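Local coordinates for MGS-M4 (Unidentified, PDB 4Q3M), which probably reduces aldehydes or ketones with a nicotinamide cofactor, as a TIM-barrel aldo-keto reductase whose natural substrate is unknown, at residues V163-H168 against G262-T267; K193-N198 against K210-I215; E199-I204 against K254-V259; A216-I221 against F246-E251. One frame throughout, in Å; residues are numbered along the deposited sequence.

Contact 1: residues V163-H168 against G262-T267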
loop_
_atom_site.group_PDB
_atom_site.type_symbol
_atom_site.label_atom_id
_atom_site.label_comp_id
_atom_site.label_asym_id
_atom_site.label_seq_id
_atom_site.Cartn_x
_atom_site.Cartn_y
_atom_site.Cartn_z
ATOM N N VAL A 163 12.009 -6.337 -7.140
ATOM C CA VAL A 163 12.234 -7.645 -6.531
ATOM C C VAL A 163 11.827 -7.719 -5.057
ATOM O O VAL A 163 11.656 -8.810 -4.516
ATOM C CB VAL A 163 13.709 -8.066 -6.659
ATOM C CG1 VAL A 163 14.088 -8.231 -8.125
ATOM C CG2 VAL A 163 14.613 -7.054 -5.976
ATOM N N THR A 164 11.662 -6.571 -4.407
ATOM C CA THR A 164 11.225 -6.560 -3.013
ATOM C C THR A 164 9.734 -6.241 -2.900
ATOM O O THR A 164 9.122 -6.461 -1.854
ATOM C CB THR A 164 12.032 -5.554 -2.168
ATOM O OG1 THR A 164 12.094 -4.294 -2.844
ATOM C CG2 THR A 164 13.447 -6.066 -1.944
ATOM N N LEU A 165 9.158 -5.726 -3.982
ATOM C CA LEU A 165 7.719 -5.490 -4.064
ATOM C C LEU A 165 7.204 -6.018 -5.400
ATOM O O LEU A 165 7.031 -5.260 -6.356
ATOM C CB LEU A 165 7.396 -4.002 -3.913
ATOM C CG LEU A 165 5.921 -3.623 -3.765
ATOM C CD1 LEU A 165 5.397 -4.020 -2.392
ATOM C CD2 LEU A 165 5.714 -2.136 -4.017
ATOM N N GLN A 166 6.960 -7.323 -5.458
ATOM C CA GLN A 166 6.760 -8.010 -6.731
ATOM C C GLN A 166 5.333 -7.920 -7.276
ATOM O O GLN A 166 5.110 -8.150 -8.465
ATOM C CB GLN A 166 7.178 -9.475 -6.591
ATOM C CG GLN A 166 8.605 -9.643 -6.084
ATOM C CD GLN A 166 9.105 -11.068 -6.192
ATOM O OE1 GLN A 166 8.387 -11.958 -6.647
ATOM N NE2 GLN A 166 10.346 -11.293 -5.775
ATOM N N ASN A 167 4.377 -7.593 -6.408
ATOM C CA ASN A 167 2.995 -7.332 -6.817
ATOM C C ASN A 167 2.352 -8.442 -7.649
ATOM O O ASN A 167 1.741 -8.168 -8.681
ATOM C CB ASN A 167 2.924 -6.023 -7.609
ATOM C CG ASN A 167 3.445 -4.837 -6.826
ATOM O OD1 ASN A 167 3.335 -4.790 -5.600
ATOM N ND2 ASN A 167 4.018 -3.867 -7.531
ATOM N N HIS A 168 2.482 -9.687 -7.202
ATOM C CA HIS A 168 1.926 -10.820 -7.937
ATOM C C HIS A 168 0.399 -10.801 -7.961
ATOM O O HIS A 168 -0.219 -11.238 -8.932
ATOM C CB HIS A 168 2.420 -12.139 -7.340
ATOM C CG HIS A 168 3.864 -12.420 -7.616
ATOM N ND1 HIS A 168 4.285 -13.135 -8.717
ATOM C CD2 HIS A 168 4.985 -12.077 -6.939
ATOM C CE1 HIS A 168 5.603 -13.222 -8.704
ATOM N NE2 HIS A 168 6.052 -12.587 -7.636
ATOM N N GLY A 262 7.744 -7.046 0.415
ATOM C CA GLY A 262 6.467 -6.362 0.482
ATOM C C GLY A 262 6.591 -4.956 1.032
ATOM O O GLY A 262 5.589 -4.304 1.326
ATOM N N LYS A 263 7.827 -4.487 1.177
ATOM C CA LYS A 263 8.076 -3.131 1.650
ATOM C C LYS A 263 7.929 -2.135 0.505
ATOM O O LYS A 263 8.843 -1.959 -0.301
ATOM C CB LYS A 263 9.469 -3.020 2.275
ATOM C CG LYS A 263 9.839 -1.614 2.725
ATOM C CD LYS A 263 11.263 -1.557 3.257
ATOM C CE LYS A 263 11.367 -2.180 4.640
ATOM N NZ LYS A 263 10.680 -1.357 5.674
ATOM N N LYS A 264 6.767 -1.492 0.434
ATOM C CA LYS A 264 6.494 -0.519 -0.616
ATOM C C LYS A 264 7.241 0.783 -0.355
ATOM O O LYS A 264 7.188 1.333 0.745
ATOM C CB LYS A 264 4.990 -0.258 -0.725
ATOM C CG LYS A 264 4.607 0.716 -1.825
ATOM C CD LYS A 264 3.128 0.609 -2.163
ATOM C CE LYS A 264 2.725 1.641 -3.204
ATOM N NZ LYS A 264 3.602 1.590 -4.406
ATOM N N ILE A 265 7.939 1.274 -1.374
ATOM C CA ILE A 265 8.762 2.468 -1.232
ATOM C C ILE A 265 7.945 3.752 -1.340
ATOM O O ILE A 265 8.070 4.649 -0.506
ATOM C CB ILE A 265 9.884 2.504 -2.289
ATOM C CG1 ILE A 265 10.767 1.260 -2.174
ATOM C CG2 ILE A 265 10.719 3.768 -2.143
ATOM C CD1 ILE A 265 11.868 1.195 -3.210
ATOM N N PHE A 266 7.104 3.836 -2.365
ATOM C CA PHE A 266 6.399 5.078 -2.662
ATOM C C PHE A 266 5.024 5.162 -2.004
ATOM O O PHE A 266 4.551 4.197 -1.400
ATOM C CB PHE A 266 6.274 5.255 -4.175
ATOM C CG PHE A 266 7.593 5.450 -4.865
ATOM C CD1 PHE A 266 8.181 6.704 -4.919
ATOM C CD2 PHE A 266 8.254 4.380 -5.443
ATOM C CE1 PHE A 266 9.399 6.888 -5.547
ATOM C CE2 PHE A 266 9.473 4.557 -6.071
ATOM C CZ PHE A 266 10.045 5.813 -6.124
ATOM N N THR A 267 4.401 6.331 -2.134
ATOM C CA THR A 267 3.143 6.661 -1.465
ATOM C C THR A 267 2.065 5.591 -1.624
ATOM O O THR A 267 1.846 5.075 -2.719
ATOM C CB THR A 267 2.582 7.997 -1.991
ATOM O OG1 THR A 267 3.614 8.992 -1.971
ATOM C CG2 THR A 267 1.407 8.465 -1.141
HETATM O O HOH W 1 11.108 -2.731 -0.566
#
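One hydrogen bond joins the two loops: Gly262 N donates to Thr164 O at 2.7 Å, nearly straight and almost along the C=O axis. Thr164 O also accepts from Thr261 OG1, so two donors grip it. A water bridges the loops a second time, lying 2.9 Å from Thr164 OG1 and donating to Lys263 O. Gly262 has a positive phi (89°), where a beta carbon would collide with the preceding carbonyl. Within 163-168, the Gln166 amide folds back: NE2 donates to Val163 O at 3.1 Å, while OE1 takes His168 NE2 in the imidazole plane at 2.6 Å. Van der Waals contact falls to Leu165, whose CG is anti to the backbone N. Its CD1 meets Gly262 O at 3.7 Å; the Leu165 and Lys264 side chains cross obliquely, with Leu165 CD2 3.8 Å from Lys264 CG, and Lys264 NZ salt-bridges Glu160. An alanine in place of Leu165 would remove both methyls and would probably loosen the packing round Lys264 CB and CG and on Asn271 of the second subunit. That subunit also bonds to the Gly262 backbone. The loops follow strand 156-160 and helix 250-257, and Val163 and Gln166 lean on Trp219 of helix 212-222.

Contact 2: residues K193-N198 against K210-I215; sequences KDLLSN and KTIPQI
The flat amide of Gln214 folds back on its own helix start: OE1 accepts from Thr211 N in the carbonyl plane, on a lone pair, at 2.9 Å, and NE2 turns the other way to Gln239 O. The Asn198 amide is used similarly, its OD1 capping Met201 N at the start of helix 199-207. In return Gln214 N donates a weak, 3.4 Å bond to Thr211 OG1, which completes a capping box at the N terminus of helix 212-222. This is the barrel helix leading to strand 226-227, and its first turn packs on helix 192-196. Ile212 carries most of that contact. With CG1 anti to the carbonyl carbon (chi1 -71°), its CG2 lies against Leu195 CG at 3.8 Å, the two side chains sliding past each other in opposite directions, while CD1 reaches the backbone at Leu196 O, 3.2 Å away. An alanine replacing Ile212 would lose CG1, CG2 and CD1 and would probably weaken the packing on Leu195 and on the backbone at Leu196. Leu196 crosses Pro213 at about a right angle, with CD2 4.0 Å from Pro213 CD and 4.1 Å from Ile212 CG2. Arg236 of helix 234-241 touches both Leu196 and Pro213.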
loop_
_atom_site.group_PDB
_atom_site.type_symbol
_atom_site.label_atom_id
_atom_site.label_comp_id
_atom_site.label_asym_id
_atom_site.label_seq_id
_atom_site.Cartn_x
_atom_site.Cartn_y
_atom_site.Cartn_z
ATOM N N LYS A 193 20.293 0.680 -2.827
ATOM C CA LYS A 193 21.243 -0.082 -2.024
ATOM C C LYS A 193 20.768 -1.491 -1.670
ATOM O O LYS A 193 21.549 -2.439 -1.740
ATOM C CB LYS A 193 21.580 0.680 -0.742
ATOM C CG LYS A 193 22.938 1.362 -0.784
ATOM C CD LYS A 193 23.388 1.798 0.599
ATOM C CE LYS A 193 22.484 2.878 1.165
ATOM N NZ LYS A 193 22.676 3.042 2.632
ATOM N N ASP A 194 19.502 -1.629 -1.283
ATOM C CA ASP A 194 18.961 -2.938 -0.909
ATOM C C ASP A 194 19.073 -3.941 -2.052
ATOM O O ASP A 194 19.289 -5.132 -1.827
ATOM C CB ASP A 194 17.500 -2.818 -0.471
ATOM C CG ASP A 194 17.355 -2.581 1.019
ATOM O OD1 ASP A 194 17.725 -3.482 1.803
ATOM O OD2 ASP A 194 16.866 -1.501 1.406
ATOM N N LEU A 195 18.932 -3.448 -3.277
ATOM C CA LEU A 195 19.008 -4.296 -4.459
ATOM C C LEU A 195 20.447 -4.713 -4.755
ATOM O O LEU A 195 20.719 -5.883 -5.015
ATOM C CB LEU A 195 18.406 -3.575 -5.667
ATOM C CG LEU A 195 18.342 -4.341 -6.989
ATOM C CD1 LEU A 195 17.901 -5.778 -6.770
ATOM C CD2 LEU A 195 17.400 -3.640 -7.953
ATOM N N LEU A 196 21.363 -3.751 -4.708
ATOM C CA LEU A 196 22.767 -4.017 -5.002
ATOM C C LEU A 196 23.427 -4.853 -3.908
ATOM O O LEU A 196 24.437 -5.514 -4.146
ATOM C CB LEU A 196 23.533 -2.707 -5.191
ATOM C CG LEU A 196 23.085 -1.820 -6.355
ATOM C CD1 LEU A 196 23.991 -0.605 -6.485
ATOM C CD2 LEU A 196 23.045 -2.610 -7.657
ATOM N N SER A 197 22.854 -4.818 -2.709
ATOM C CA SER A 197 23.405 -5.558 -1.580
ATOM C C SER A 197 22.770 -6.937 -1.444
ATOM O O SER A 197 23.213 -7.755 -0.639
ATOM C CB SER A 197 23.214 -4.771 -0.282
ATOM O OG SER A 197 21.840 -4.655 0.045
ATOM N N ASN A 198 21.731 -7.187 -2.234
ATOM C CA ASN A 198 20.995 -8.443 -2.154
ATOM C C ASN A 198 21.852 -9.637 -2.552
ATOM O O ASN A 198 22.343 -9.712 -3.678
ATOM C CB ASN A 198 19.745 -8.386 -3.034
ATOM C CG ASN A 198 18.850 -9.594 -2.849
ATOM O OD1 ASN A 198 19.023 -10.617 -3.513
ATOM N ND2 ASN A 198 17.886 -9.484 -1.943
ATOM N N LYS A 210 26.179 -11.002 -15.647
ATOM C CA LYS A 210 25.494 -9.724 -15.769
ATOM C C LYS A 210 25.650 -8.902 -14.498
ATOM O O LYS A 210 26.237 -9.360 -13.519
ATOM C CB LYS A 210 24.010 -9.939 -16.077
ATOM C CG LYS A 210 23.741 -10.585 -17.423
ATOM C CD LYS A 210 24.133 -9.660 -18.560
ATOM C CE LYS A 210 23.816 -10.276 -19.911
ATOM N NZ LYS A 210 24.112 -9.338 -21.027
ATOM N N THR A 211 25.127 -7.682 -14.523
ATOM C CA THR A 211 25.087 -6.852 -13.330
ATOM C C THR A 211 23.761 -7.077 -12.616
ATOM O O THR A 211 22.805 -7.567 -13.217
ATOM C CB THR A 211 25.255 -5.356 -13.660
ATOM O OG1 THR A 211 24.080 -4.873 -14.322
ATOM C CG2 THR A 211 26.467 -5.139 -14.554
ATOM N N ILE A 212 23.710 -6.727 -11.336
ATOM C CA ILE A 212 22.486 -6.867 -10.552
ATOM C C ILE A 212 21.288 -6.108 -11.157
ATOM O O ILE A 212 20.189 -6.661 -11.219
ATOM C CB ILE A 212 22.708 -6.413 -9.087
ATOM C CG1 ILE A 212 23.593 -7.422 -8.351
ATOM C CG2 ILE A 212 21.383 -6.254 -8.359
ATOM C CD1 ILE A 212 23.757 -7.132 -6.878
ATOM N N PRO A 213 21.486 -4.851 -11.612
ATOM C CA PRO A 213 20.342 -4.191 -12.257
ATOM C C PRO A 213 19.836 -4.918 -13.504
ATOM O O PRO A 213 18.626 -5.089 -13.650
ATOM C CB PRO A 213 20.899 -2.814 -12.631
ATOM C CG PRO A 213 21.984 -2.576 -11.655
ATOM C CD PRO A 213 22.614 -3.916 -11.437
ATOM N N GLN A 214 20.752 -5.333 -14.378
ATOM C CA GLN A 214 20.401 -6.070 -15.593
ATOM C C GLN A 214 19.537 -7.284 -15.274
ATOM O O GLN A 214 18.667 -7.672 -16.054
ATOM C CB GLN A 214 21.662 -6.518 -16.333
ATOM C CG GLN A 214 22.414 -5.399 -17.025
ATOM C CD GLN A 214 23.682 -5.886 -17.698
ATOM O OE1 GLN A 214 24.387 -6.747 -17.170
ATOM N NE2 GLN A 214 23.977 -5.340 -18.872
ATOM N N ILE A 215 19.796 -7.875 -14.114
ATOM C CA ILE A 215 19.030 -9.009 -13.625
ATOM C C ILE A 215 17.597 -8.632 -13.276
ATOM O O ILE A 215 16.648 -9.234 -13.784
ATOM C CB ILE A 215 19.696 -9.619 -12.385
ATOM C CG1 ILE A 215 20.984 -10.349 -12.779
ATOM C CG2 ILE A 215 18.713 -10.505 -11.633
ATOM C CD1 ILE A 215 20.892 -11.103 -14.096
#

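Contact 3: residues E199-I204 against K254-V259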
loop_
_atom_site.group_PDB
_atom_site.type_symbol
_atom_site.label_atom_id
_atom_site.label_comp_id
_atom_site.label_asym_id
_atom_site.label_seq_id
_atom_site.Cartn_x
_atom_site.Cartn_y
_atom_site.Cartn_z
ATOM N N GLU A 199 22.026 -10.566 -1.618
ATOM C CA GLU A 199 22.847 -11.750 -1.842
ATOM C C GLU A 199 22.332 -12.616 -2.985
ATOM O O GLU A 199 23.110 -13.101 -3.810
ATOM C CB GLU A 199 22.920 -12.593 -0.573
ATOM C CG GLU A 199 23.672 -13.891 -0.771
ATOM C CD GLU A 199 23.527 -14.826 0.403
ATOM O OE1 GLU A 199 22.489 -14.758 1.094
ATOM O OE2 GLU A 199 24.460 -15.620 0.649
ATOM N N THR A 200 21.020 -12.821 -3.018
ATOM C CA THR A 200 20.402 -13.648 -4.046
ATOM C C THR A 200 20.572 -13.012 -5.421
ATOM O O THR A 200 20.947 -13.685 -6.379
ATOM C CB THR A 200 18.908 -13.876 -3.764
ATOM O OG1 THR A 200 18.749 -14.474 -2.471
ATOM C CG2 THR A 200 18.297 -14.787 -4.816
ATOM N N MET A 201 20.306 -11.712 -5.510
ATOM C CA MET A 201 20.488 -10.977 -6.758
ATOM C C MET A 201 21.951 -10.984 -7.190
ATOM O O MET A 201 22.256 -11.066 -8.381
ATOM C CB MET A 201 19.998 -9.534 -6.615
ATOM C CG MET A 201 18.494 -9.386 -6.448
ATOM S SD MET A 201 17.546 -10.069 -7.821
ATOM C CE MET A 201 16.911 -11.556 -7.055
ATOM N N ALA A 202 22.849 -10.894 -6.216
ATOM C CA ALA A 202 24.281 -10.851 -6.492
ATOM C C ALA A 202 24.788 -12.197 -6.994
ATOM O O ALA A 202 25.669 -12.256 -7.851
ATOM C CB ALA A 202 25.049 -10.425 -5.250
ATOM N N LYS A 203 24.228 -13.276 -6.455
ATOM C CA LYS A 203 24.648 -14.618 -6.835
ATOM C C LYS A 203 24.247 -14.914 -8.275
ATOM O O LYS A 203 25.095 -15.235 -9.099
ATOM C CB LYS A 203 24.050 -15.670 -5.893
ATOM C CG LYS A 203 23.728 -17.007 -6.563
ATOM C CD LYS A 203 22.461 -17.636 -6.002
ATOM C CE LYS A 203 22.121 -18.937 -6.721
ATOM N NZ LYS A 203 21.635 -18.708 -8.112
ATOM N N ILE A 204 22.959 -14.782 -8.586
ATOM C CA ILE A 204 22.458 -15.217 -9.884
ATOM C C ILE A 204 23.052 -14.347 -10.996
ATOM O O ILE A 204 23.025 -14.721 -12.169
ATOM C CB ILE A 204 20.895 -15.215 -9.912
ATOM C CG1 ILE A 204 20.299 -13.839 -10.223
ATOM C CG2 ILE A 204 20.327 -15.786 -8.621
ATOM C CD1 ILE A 204 20.045 -13.621 -11.698
ATOM N N LYS A 254 12.410 -18.731 -9.316
ATOM C CA LYS A 254 11.941 -19.152 -8.002
ATOM C C LYS A 254 12.877 -18.646 -6.909
ATOM O O LYS A 254 12.477 -18.504 -5.753
ATOM C CB LYS A 254 11.818 -20.676 -7.937
ATOM C CG LYS A 254 10.490 -21.157 -7.375
ATOM C CD LYS A 254 9.322 -20.513 -8.109
ATOM C CE LYS A 254 7.987 -21.012 -7.582
ATOM N NZ LYS A 254 6.907 -20.003 -7.768
ATOM N N SER A 255 14.123 -18.373 -7.283
ATOM C CA SER A 255 15.098 -17.818 -6.352
ATOM C C SER A 255 14.869 -16.320 -6.175
ATOM O O SER A 255 15.057 -15.776 -5.087
ATOM C CB SER A 255 16.523 -18.086 -6.840
ATOM O OG SER A 255 17.473 -17.793 -5.832
ATOM N N ILE A 256 14.463 -15.660 -7.256
ATOM C CA ILE A 256 14.135 -14.239 -7.219
ATOM C C ILE A 256 12.800 -14.029 -6.505
ATOM O O ILE A 256 12.564 -12.988 -5.895
ATOM C CB ILE A 256 14.073 -13.637 -8.645
ATOM C CG1 ILE A 256 15.418 -13.808 -9.356
ATOM C CG2 ILE A 256 13.685 -12.165 -8.607
ATOM C CD1 ILE A 256 15.483 -13.141 -10.713
ATOM N N ARG A 257 11.935 -15.035 -6.571
ATOM C CA ARG A 257 10.616 -14.958 -5.953
ATOM C C ARG A 257 10.695 -14.744 -4.440
ATOM O O ARG A 257 9.878 -14.028 -3.861
ATOM C CB ARG A 257 9.817 -16.229 -6.257
ATOM C CG ARG A 257 8.432 -16.262 -5.632
ATOM C CD ARG A 257 7.583 -15.102 -6.120
ATOM N NE ARG A 257 6.289 -15.048 -5.447
ATOM C CZ ARG A 257 6.056 -14.372 -4.327
ATOM N NH1 ARG A 257 7.034 -13.688 -3.748
ATOM N NH2 ARG A 257 4.847 -14.378 -3.785
ATOM N N SER A 258 11.692 -15.357 -3.810
ATOM C CA SER A 258 11.808 -15.338 -2.355
ATOM C C SER A 258 12.298 -14.002 -1.801
ATOM O O SER A 258 12.113 -13.715 -0.618
ATOM C CB SER A 258 12.745 -16.455 -1.888
ATOM O OG SER A 258 12.193 -17.731 -2.159
ATOM N N VAL A 259 12.917 -13.184 -2.646
ATOM C CA VAL A 259 13.497 -11.928 -2.178
ATOM C C VAL A 259 12.438 -10.831 -2.058
ATOM O O VAL A 259 12.755 -9.676 -1.770
ATOM C CB VAL A 259 14.643 -11.454 -3.101
ATOM C CG1 VAL A 259 15.537 -12.624 -3.462
ATOM C CG2 VAL A 259 14.100 -10.808 -4.356
#
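Met201 buries the most surface here, and its close contacts are all made by the terminal methyl CE. CG stands anti to the carbonyl carbon, and the chain then bends at chi2 (-59°) and again at chi3 (106°), so that the thioether curls away from helix 199-207 and sets CE on the flank of Ile256. The two side chains cross at about a right angle. CE sits over the fork of Ile256, 3.5 Å from Ile256 CG1 and 3.6 Å from Ile256 CG2, and it also touches Val259 CG2 at 4.0 Å. Ile256 in turn has Trp219 of helix 212-222 as a neighbour, and Val163 packs on Met201, Ile256 and Val259 alike. Thr200, one residue earlier on its helix, points toward the facing segment. Its CG2, anti to the backbone N (chi1 -57° for OG1), faces both oxygens of Ser255, 3.3 Å from OG and 3.4 Å from O. Its CB rests against Val259 CG1 at 3.6 Å, the pair crossing obliquely. The interface is therefore held by van der Waals contact of methyl groups with a serine and with branched side chains, without a polar bond between the segments. Arg257 points away and forms a salt bridge with Asp273 of the second subunit. By order along the chain, helices 199-207 and 250-257 are consistent with H1 and H2, the two extra helices that aldo-keto reductases add to the eightfold alpha/beta barrel; this contact packs one on the other.

Contact 4: residues A216-I221 against F246-E251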
loop_
_atom_site.group_PDB
_atom_site.type_symbol
_atom_site.label_atom_id
_atom_site.label_comp_id
_atom_site.label_asym_id
_atom_site.label_seq_id
_atom_site.Cartn_x
_atom_site.Cartn_y
_atom_site.Cartn_z
ATOM N N ALA A 216 17.450 -7.640 -12.401
ATOM C CA ALA A 216 16.141 -7.191 -11.941
ATOM C C ALA A 216 15.267 -6.775 -13.115
ATOM O O ALA A 216 14.052 -6.974 -13.103
ATOM C CB ALA A 216 16.292 -6.043 -10.957
ATOM N N ILE A 217 15.903 -6.203 -14.131
ATOM C CA ILE A 217 15.209 -5.801 -15.344
ATOM C C ILE A 217 14.730 -7.022 -16.123
ATOM O O ILE A 217 13.568 -7.092 -16.518
ATOM C CB ILE A 217 16.112 -4.933 -16.237
ATOM C CG1 ILE A 217 16.470 -3.634 -15.513
ATOM C CG2 ILE A 217 15.428 -4.630 -17.559
ATOM C CD1 ILE A 217 17.521 -2.814 -16.215
ATOM N N ARG A 218 15.626 -7.985 -16.324
ATOM C CA ARG A 218 15.298 -9.207 -17.058
ATOM C C ARG A 218 14.186 -9.994 -16.379
ATOM O O ARG A 218 13.317 -10.557 -17.042
ATOM C CB ARG A 218 16.533 -10.096 -17.207
ATOM C CG ARG A 218 16.276 -11.367 -18.002
ATOM C CD ARG A 218 15.785 -11.045 -19.404
ATOM N NE ARG A 218 15.218 -12.213 -20.070
ATOM C CZ ARG A 218 14.713 -12.200 -21.300
ATOM N NH1 ARG A 218 14.708 -11.077 -22.004
ATOM N NH2 ARG A 218 14.215 -13.311 -21.826
ATOM N N TRP A 219 14.226 -10.033 -15.052
ATOM C CA TRP A 219 13.220 -10.734 -14.266
ATOM C C TRP A 219 11.822 -10.190 -14.554
ATOM O O TRP A 219 10.856 -10.948 -14.646
ATOM C CB TRP A 219 13.548 -10.625 -12.777
ATOM C CG TRP A 219 12.435 -11.029 -11.869
ATOM C CD1 TRP A 219 11.990 -12.296 -11.631
ATOM C CD2 TRP A 219 11.635 -10.162 -11.058
ATOM N NE1 TRP A 219 10.953 -12.270 -10.728
ATOM C CE2 TRP A 219 10.718 -10.972 -10.360
ATOM C CE3 TRP A 219 11.604 -8.779 -10.859
ATOM C CZ2 TRP A 219 9.780 -10.445 -9.479
ATOM C CZ3 TRP A 219 10.672 -8.258 -9.983
ATOM C CH2 TRP A 219 9.773 -9.088 -9.303
ATOM N N LEU A 220 11.726 -8.873 -14.708
ATOM C CA LEU A 220 10.470 -8.239 -15.089
ATOM C C LEU A 220 10.104 -8.586 -16.529
ATOM O O LEU A 220 8.933 -8.805 -16.844
ATOM C CB LEU A 220 10.560 -6.722 -14.914
ATOM C CG LEU A 220 10.602 -6.222 -13.469
ATOM C CD1 LEU A 220 10.922 -4.741 -13.425
ATOM C CD2 LEU A 220 9.281 -6.506 -12.769
ATOM N N ILE A 221 11.112 -8.630 -17.395
ATOM C CA ILE A 221 10.921 -9.031 -18.785
ATOM C C ILE A 221 10.343 -10.438 -18.866
ATOM O O ILE A 221 9.427 -10.703 -19.647
ATOM C CB ILE A 221 12.244 -8.992 -19.579
ATOM C CG1 ILE A 221 12.874 -7.600 -19.521
ATOM C CG2 ILE A 221 12.013 -9.411 -21.017
ATOM C CD1 ILE A 221 12.066 -6.544 -20.213
ATOM N N PHE A 246 20.294 -12.855 -23.048
ATOM C CA PHE A 246 20.285 -13.972 -22.110
ATOM C C PHE A 246 18.887 -14.203 -21.545
ATOM O O PHE A 246 17.967 -13.423 -21.796
ATOM C CB PHE A 246 21.284 -13.731 -20.975
ATOM C CG PHE A 246 20.764 -12.839 -19.883
ATOM C CD1 PHE A 246 20.492 -13.350 -18.625
ATOM C CD2 PHE A 246 20.548 -11.490 -20.113
ATOM C CE1 PHE A 246 20.017 -12.534 -17.615
ATOM C CE2 PHE A 246 20.072 -10.669 -19.109
ATOM C CZ PHE A 246 19.808 -11.192 -17.859
ATOM N N THR A 247 18.738 -15.278 -20.778
ATOM C CA THR A 247 17.445 -15.655 -20.223
ATOM C C THR A 247 17.574 -16.116 -18.775
ATOM O O THR A 247 18.675 -16.393 -18.299
ATOM C CB THR A 247 16.788 -16.775 -21.052
ATOM O OG1 THR A 247 15.543 -17.153 -20.450
ATOM C CG2 THR A 247 17.700 -17.990 -21.121
ATOM N N LEU A 248 16.445 -16.194 -18.079
ATOM C CA LEU A 248 16.421 -16.671 -16.702
ATOM C C LEU A 248 15.612 -17.959 -16.599
ATOM O O LEU A 248 14.443 -17.996 -16.986
ATOM C CB LEU A 248 15.844 -15.604 -15.770
ATOM C CG LEU A 248 16.633 -14.298 -15.664
ATOM C CD1 LEU A 248 15.899 -13.295 -14.790
ATOM C CD2 LEU A 248 18.032 -14.560 -15.126
ATOM N N ASP A 249 16.231 -19.014 -16.077
ATOM C CA ASP A 249 15.563 -20.307 -15.978
ATOM C C ASP A 249 14.613 -20.364 -14.786
ATOM O O ASP A 249 14.493 -19.401 -14.028
ATOM C CB ASP A 249 16.590 -21.445 -15.899
ATOM C CG ASP A 249 17.597 -21.261 -14.776
ATOM O OD1 ASP A 249 17.214 -20.812 -13.674
ATOM O OD2 ASP A 249 18.785 -21.576 -14.997
ATOM N N GLU A 250 13.950 -21.505 -14.629
ATOM C CA GLU A 250 12.936 -21.683 -13.596
ATOM C C GLU A 250 13.487 -21.502 -12.183
ATOM O O GLU A 250 12.867 -20.838 -11.352
ATOM C CB GLU A 250 12.293 -23.067 -13.724
ATOM C CG GLU A 250 11.422 -23.460 -12.541
ATOM C CD GLU A 250 10.716 -24.784 -12.752
ATOM O OE1 GLU A 250 11.101 -25.526 -13.681
ATOM O OE2 GLU A 250 9.774 -25.085 -11.988
ATOM N N GLU A 251 14.653 -22.085 -11.914
ATOM C CA GLU A 251 15.226 -22.025 -10.573
ATOM C C GLU A 251 15.687 -20.607 -10.240
ATOM O O GLU A 251 15.703 -20.217 -9.074
ATOM C CB GLU A 251 16.388 -23.015 -10.428
ATOM C CG GLU A 251 17.767 -22.437 -10.703
ATOM C CD GLU A 251 18.882 -23.361 -10.256
ATOM O OE1 GLU A 251 19.990 -22.861 -9.966
ATOM O OE2 GLU A 251 18.651 -24.587 -10.193
#
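Arg218 leaves its helix with CG anti to the backbone N (chi1 -178°) and bends at chi2 (59°), while Phe246 holds its ring in the crowded position between the backbone N and the carbonyl carbon. The side chains reach toward each other, the tip of the ring (Phe246 CZ) lying 3.5 Å from both CB and CG of Arg218, with Arg218 CD over one ring face. The guanidinium is turned 46° from the ring and presents a face to Phe246 O, 3.5 Å from CZ of Arg218, too far out of line for NE to bond there. NE instead forms a salt bridge with Glu222, whose OE2 also accepts from Leu248 N and Thr247 OG1; this one carboxylate oxygen holds the arginine and the passing loop together, and probably steadies the positive charge. Leu248 and Arg218 slide past each other in opposite directions, with their CG atoms 3.8 Å apart, and Leu248 CD1 settles on the helix backbone 3.7 Å from Trp219 N and 4.1 Å from Trp219 CB. The arrangement fits the aldo-keto reductase barrel, where the loop after the eighth barrel helix packs on the seventh, helix 212-222, before starting the added C-terminal helix 250-257.

From the N terminus, contact 1 opens first, in the loop after strand 156-160, and closes last, at 262-267, so the other three lie within its span. Contact 2 opens at 193-198 and closes early, at the start of helix 212-222. Contact 3 opens between the two segments of contact 2 and closes at 254-259, so these two cross. Contact 4 begins right after contact 2 ends and is nested inside contact 3. Contacts 2, 3 and 4 tie helices 192-196, 199-207, 212-222 and the 246-259 region together on one side of the chain's centre, while contact 1 joins the loop after strand 156-160 to the C-terminal loop. Val163 of contact 1 touches residues of all three others.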